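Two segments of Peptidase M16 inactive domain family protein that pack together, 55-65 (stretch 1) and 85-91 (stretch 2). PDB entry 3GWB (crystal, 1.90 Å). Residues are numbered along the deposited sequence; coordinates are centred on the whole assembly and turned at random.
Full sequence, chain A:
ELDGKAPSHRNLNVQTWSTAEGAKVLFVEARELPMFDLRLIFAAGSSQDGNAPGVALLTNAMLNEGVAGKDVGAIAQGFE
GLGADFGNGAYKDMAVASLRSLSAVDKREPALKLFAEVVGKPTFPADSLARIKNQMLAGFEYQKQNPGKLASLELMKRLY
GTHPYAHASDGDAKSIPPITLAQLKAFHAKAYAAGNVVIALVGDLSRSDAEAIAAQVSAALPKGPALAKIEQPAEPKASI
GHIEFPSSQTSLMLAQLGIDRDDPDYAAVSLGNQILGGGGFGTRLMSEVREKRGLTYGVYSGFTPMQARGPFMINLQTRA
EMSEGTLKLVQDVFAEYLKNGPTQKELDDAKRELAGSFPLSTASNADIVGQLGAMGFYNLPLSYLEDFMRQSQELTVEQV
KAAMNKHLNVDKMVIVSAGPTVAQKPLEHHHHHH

Stretch 1 (55-65) VALLTNAMLNE
Stretch 2 (85-91) DFGNGAY

A strand can pack on a helix by offering it every second side chain, and residues 85-90 of this M16-family protein illustrate the principle. The strand runs nearly antiparallel to the helix that begins at Val55 (173°), with axes 7.5 Å apart at closest approach; 380 Å² is buried. Extended phi/psi values, such as -102/140 at Phe86 and -125/141 at Ala90, set the alternation.

Asp85 lies out of reach. Phe86 (chi1 t, chi2 75°) points toward stretch 1, where its CE2 lies 3.5 Å from CB of Asn64 (chi1 p, phi/psi -91/22); the ring is oblique to that atom, and the two CA atoms are 8.5 Å apart. Gly87 makes no contact. Asn88 (chi1 p) again points inward, its side chain meeting Asn60 and Ala61. At Gly89 the backbone itself is approached: N is 3.0 Å from OD1 of Asn60 (chi1 t, chi2 -92°), but the angle is too poor for a hydrogen bond. A CB here would point away from the helix and clash with Tyr91 OH.

Ala90 brings the backbones closest, its CA 5.2 Å from CA of Leu57. Its methyl packs closely on the helix: CB sits 3.8 Å from Leu57 CA, 4.0 Å from Leu57 CG (chi1 t, chi2 136°) and 3.8 Å from Asn60 CB. Tyr91 (chi1 m) turns away.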

ATOM      1  N   VAL A  55     -11.536  -3.636  19.104  1.00 13.82           N
ATOM      2  CA  VAL A  55     -11.845  -5.060  19.015  1.00 12.31           C
ATOM      3  C   VAL A  55     -12.389  -5.429  17.630  1.00 12.28           C
ATOM      4  O   VAL A  55     -12.103  -6.503  17.110  1.00 10.25           O
ATOM      5  CB  VAL A  55     -12.837  -5.500  20.133  1.00 12.89           C
ATOM      6  CG1 VAL A  55     -14.224  -4.914  19.895  1.00 11.14           C
ATOM      7  CG2 VAL A  55     -12.895  -7.016  20.200  1.00 11.71           C
ATOM      8  N   ALA A  56     -13.141  -4.521  17.018  1.00 12.09           N
ATOM      9  CA  ALA A  56     -13.701  -4.781  15.697  1.00 13.12           C
ATOM     10  C   ALA A  56     -12.598  -4.931  14.660  1.00 14.27           C
ATOM     11  O   ALA A  56     -12.601  -5.860  13.852  1.00 12.14           O
ATOM     12  CB  ALA A  56     -14.642  -3.645  15.291  1.00 14.28           C
ATOM     13  N   LEU A  57     -11.638  -4.020  14.689  1.00 13.57           N
ATOM     14  CA  LEU A  57     -10.566  -4.083  13.716  1.00 14.98           C
ATOM     15  C   LEU A  57      -9.696  -5.318  13.942  1.00 14.49           C
ATOM     16  O   LEU A  57      -9.267  -5.978  12.995  1.00 14.08           O
ATOM     17  CB  LEU A  57      -9.736  -2.803  13.791  1.00 16.18           C
ATOM     18  CG  LEU A  57      -9.029  -2.412  12.494  1.00 20.29           C
ATOM     19  CD1 LEU A  57      -9.193  -0.910  12.252  1.00 19.72           C
ATOM     20  CD2 LEU A  57      -7.562  -2.814  12.568  1.00 19.71           C
ATOM     21  N   LEU A  58      -9.454  -5.642  15.206  1.00 13.31           N
ATOM     22  CA  LEU A  58      -8.633  -6.799  15.532  1.00 13.59           C
ATOM     23  C   LEU A  58      -9.309  -8.096  15.091  1.00 11.93           C
ATOM     24  O   LEU A  58      -8.660  -8.996  14.560  1.00 12.28           O
ATOM     25  CB  LEU A  58      -8.360  -6.819  17.035  1.00 15.96           C
ATOM     26  CG  LEU A  58      -7.281  -7.761  17.569  1.00 19.39           C
ATOM     27  CD1 LEU A  58      -6.003  -7.649  16.745  1.00 20.27           C
ATOM     28  CD2 LEU A  58      -7.017  -7.407  19.036  1.00 18.47           C
ATOM     29  N   THR A  59     -10.615  -8.195  15.304  1.00 12.53           N
ATOM     30  CA  THR A  59     -11.338  -9.396  14.913  1.00 10.20           C
ATOM     31  C   THR A  59     -11.253  -9.557  13.397  1.00 10.99           C
ATOM     32  O   THR A  59     -10.976 -10.646  12.895  1.00 10.86           O
ATOM     33  CB  THR A  59     -12.834  -9.334  15.332  1.00 11.55           C
ATOM     34  OG1 THR A  59     -12.934  -9.157  16.749  1.00  9.44           O
ATOM     35  CG2 THR A  59     -13.552 -10.636  14.960  1.00 13.49           C
ATOM     36  N   ASN A  60     -11.478  -8.469  12.669  1.00 10.26           N
ATOM     37  CA  ASN A  60     -11.435  -8.521  11.215  1.00 10.29           C
ATOM     38  C   ASN A  60     -10.058  -8.893  10.675  1.00  9.72           C
ATOM     39  O   ASN A  60      -9.943  -9.566   9.653  1.00 11.37           O
ATOM     40  CB  ASN A  60     -11.883  -7.181  10.626  1.00  9.54           C
ATOM     41  CG  ASN A  60     -11.920  -7.200   9.112  1.00  7.60           C
ATOM     42  OD1 ASN A  60     -10.944  -6.847   8.452  1.00  7.08           O
ATOM     43  ND2 ASN A  60     -13.041  -7.631   8.554  1.00  9.58           N
ATOM     44  N   ALA A  61      -9.014  -8.463  11.371  1.00  9.54           N
ATOM     45  CA  ALA A  61      -7.652  -8.752  10.953  1.00 11.13           C
ATOM     46  C   ALA A  61      -7.270 -10.197  11.238  1.00 11.25           C
ATOM     47  O   ALA A  61      -6.427 -10.764  10.544  1.00 10.01           O
ATOM     48  CB  ALA A  61      -6.681  -7.818  11.671  1.00 12.47           C
HETATM   49  N   MSE A  62      -7.893 -10.790  12.252  1.00  9.77           N
HETATM   50  CA  MSE A  62      -7.583 -12.167  12.642  1.00 12.16           C
HETATM   51  C   MSE A  62      -8.322 -13.262  11.864  1.00 13.68           C
HETATM   52  O   MSE A  62      -8.015 -14.445  12.022  1.00 14.50           O
HETATM   53  CB  MSE A  62      -7.853 -12.341  14.140  1.00 10.91           C
HETATM   54  CG  MSE A  62      -6.908 -11.559  15.069  1.00 13.68           C
HETATM   55 SE   MSE A  62      -5.305 -12.365  15.271  1.00 13.40          SE
HETATM   56  CE  MSE A  62      -5.837 -13.877  16.124  1.00 15.70           C
ATOM     57  N   LEU A  63      -9.277 -12.878  11.021  1.00 12.95           N
ATOM     58  CA  LEU A  63     -10.057 -13.853  10.262  1.00 13.26           C
ATOM     59  C   LEU A  63      -9.215 -14.867   9.503  1.00 12.88           C
ATOM     60  O   LEU A  63      -9.382 -16.075   9.682  1.00 13.07           O
ATOM     61  CB  LEU A  63     -10.992 -13.141   9.277  1.00 12.28           C
ATOM     62  CG  LEU A  63     -12.024 -12.172   9.870  1.00 12.53           C
ATOM     63  CD1 LEU A  63     -12.850 -11.562   8.748  1.00  9.51           C
ATOM     64  CD2 LEU A  63     -12.934 -12.904  10.851  1.00 12.41           C
ATOM     65  N   ASN A  64      -8.306 -14.385   8.663  1.00 10.32           N
ATOM     66  CA  ASN A  64      -7.477 -15.289   7.871  1.00 11.85           C
ATOM     67  C   ASN A  64      -6.158 -15.678   8.526  1.00 10.59           C
ATOM     68  O   ASN A  64      -5.217 -16.073   7.834  1.00  7.99           O
ATOM     69  CB  ASN A  64      -7.205 -14.684   6.492  1.00 11.85           C
ATOM     70  CG  ASN A  64      -6.192 -13.569   6.540  1.00 12.23           C
ATOM     71  OD1 ASN A  64      -6.077 -12.865   7.542  1.00 13.30           O
ATOM     72  ND2 ASN A  64      -5.457 -13.389   5.449  1.00 12.78           N
ATOM     73  N   GLU A  65      -6.085 -15.561   9.850  1.00 11.54           N
ATOM     74  CA  GLU A  65      -4.883 -15.933  10.589  1.00 12.96           C
ATOM     75  C   GLU A  65      -4.915 -17.408  10.965  1.00 14.26           C
ATOM     76  O   GLU A  65      -3.922 -17.943  11.460  1.00 14.29           O
ATOM     77  CB  GLU A  65      -4.741 -15.101  11.868  1.00 13.35           C
ATOM     78  CG  GLU A  65      -4.279 -13.680  11.642  1.00 16.33           C
ATOM     79  CD  GLU A  65      -2.917 -13.601  10.964  1.00 19.89           C
ATOM     80  OE1 GLU A  65      -2.008 -14.385  11.326  1.00 21.24           O
ATOM     81  OE2 GLU A  65      -2.749 -12.739  10.076  1.00 20.82           O
ATOM     82  N   ASP A  85      -7.838 -14.359  -4.565  1.00 16.27           N
ATOM     83  CA  ASP A  85      -7.288 -13.385  -3.633  1.00 16.65           C
ATOM     84  C   ASP A  85      -8.283 -13.061  -2.519  1.00 15.31           C
ATOM     85  O   ASP A  85      -9.466 -12.865  -2.769  1.00 13.30           O
ATOM     86  CB  ASP A  85      -6.896 -12.101  -4.360  1.00 22.03           C
ATOM     87  CG  ASP A  85      -6.308 -11.058  -3.420  1.00 27.86           C
ATOM     88  OD1 ASP A  85      -7.028 -10.094  -3.075  1.00 31.16           O
ATOM     89  OD2 ASP A  85      -5.130 -11.211  -3.015  1.00 30.71           O
ATOM     90  N   PHE A  86      -7.787 -13.005  -1.289  1.00 11.63           N
ATOM     91  CA  PHE A  86      -8.622 -12.709  -0.131  1.00 13.14           C
ATOM     92  C   PHE A  86      -8.397 -11.260   0.260  1.00 13.45           C
ATOM     93  O   PHE A  86      -7.268 -10.766   0.210  1.00 14.30           O
ATOM     94  CB  PHE A  86      -8.247 -13.631   1.046  1.00 12.12           C
ATOM     95  CG  PHE A  86      -8.965 -13.309   2.333  1.00 11.51           C
ATOM     96  CD1 PHE A  86     -10.308 -13.641   2.505  1.00 12.47           C
ATOM     97  CD2 PHE A  86      -8.299 -12.646   3.366  1.00 10.66           C
ATOM     98  CE1 PHE A  86     -10.983 -13.323   3.688  1.00 11.03           C
ATOM     99  CE2 PHE A  86      -8.963 -12.321   4.552  1.00 11.61           C
ATOM    100  CZ  PHE A  86     -10.308 -12.658   4.712  1.00 11.28           C
ATOM    101  N   GLY A  87      -9.472 -10.578   0.635  1.00 12.22           N
ATOM    102  CA  GLY A  87      -9.359  -9.190   1.052  1.00 13.25           C
ATOM    103  C   GLY A  87     -10.142  -8.946   2.332  1.00 12.52           C
ATOM    104  O   GLY A  87     -11.134  -9.626   2.592  1.00 12.91           O
ATOM    105  N   ASN A  88      -9.694  -7.993   3.146  1.00 12.99           N
ATOM    106  CA  ASN A  88     -10.404  -7.678   4.385  1.00 15.45           C
ATOM    107  C   ASN A  88     -10.096  -6.256   4.836  1.00 16.09           C
ATOM    108  O   ASN A  88      -9.079  -5.673   4.450  1.00 19.21           O
ATOM    109  CB  ASN A  88     -10.034  -8.677   5.491  1.00 16.28           C
ATOM    110  CG  ASN A  88      -8.638  -8.448   6.058  1.00 20.73           C
ATOM    111  OD1 ASN A  88      -8.474  -7.803   7.094  1.00 24.14           O
ATOM    112  ND2 ASN A  88      -7.630  -8.973   5.377  1.00 21.19           N
ATOM    113  N   GLY A  89     -10.982  -5.698   5.648  1.00 13.23           N
ATOM    114  CA  GLY A  89     -10.793  -4.353   6.147  1.00 12.69           C
ATOM    115  C   GLY A  89     -11.922  -3.986   7.087  1.00 10.23           C
ATOM    116  O   GLY A  89     -13.057  -4.414   6.891  1.00  9.39           O
ATOM    117  N   ALA A  90     -11.605  -3.208   8.115  1.00 11.41           N
ATOM    118  CA  ALA A  90     -12.599  -2.769   9.084  1.00 13.32           C
ATOM    119  C   ALA A  90     -12.539  -1.245   9.148  1.00 14.51           C
ATOM    120  O   ALA A  90     -11.458  -0.653   9.084  1.00 15.12           O
ATOM    121  CB  ALA A  90     -12.311  -3.385  10.457  1.00 12.82           C
ATOM    122  N   TYR A  91     -13.706  -0.622   9.267  1.00 14.92           N
ATOM    123  CA  TYR A  91     -13.810   0.829   9.303  1.00 17.97           C
ATOM    124  C   TYR A  91     -14.684   1.283  10.464  1.00 16.61           C
ATOM    125  O   TYR A  91     -14.760   0.606  11.484  1.00 17.95           O
ATOM    126  CB  TYR A  91     -14.381   1.298   7.964  1.00 22.72           C
ATOM    127  CG  TYR A  91     -13.639   0.668   6.807  1.00 30.92           C
ATOM    128  CD1 TYR A  91     -12.349   1.082   6.480  1.00 31.94           C
ATOM    129  CD2 TYR A  91     -14.184  -0.406   6.103  1.00 32.11           C
ATOM    130  CE1 TYR A  91     -11.614   0.443   5.486  1.00 33.71           C
ATOM    131  CE2 TYR A  91     -13.458  -1.057   5.105  1.00 34.11           C
ATOM    132  CZ  TYR A  91     -12.173  -0.628   4.803  1.00 34.56           C
ATOM    133  OH  TYR A  91     -11.438  -1.266   3.831  1.00 39.04           O
TER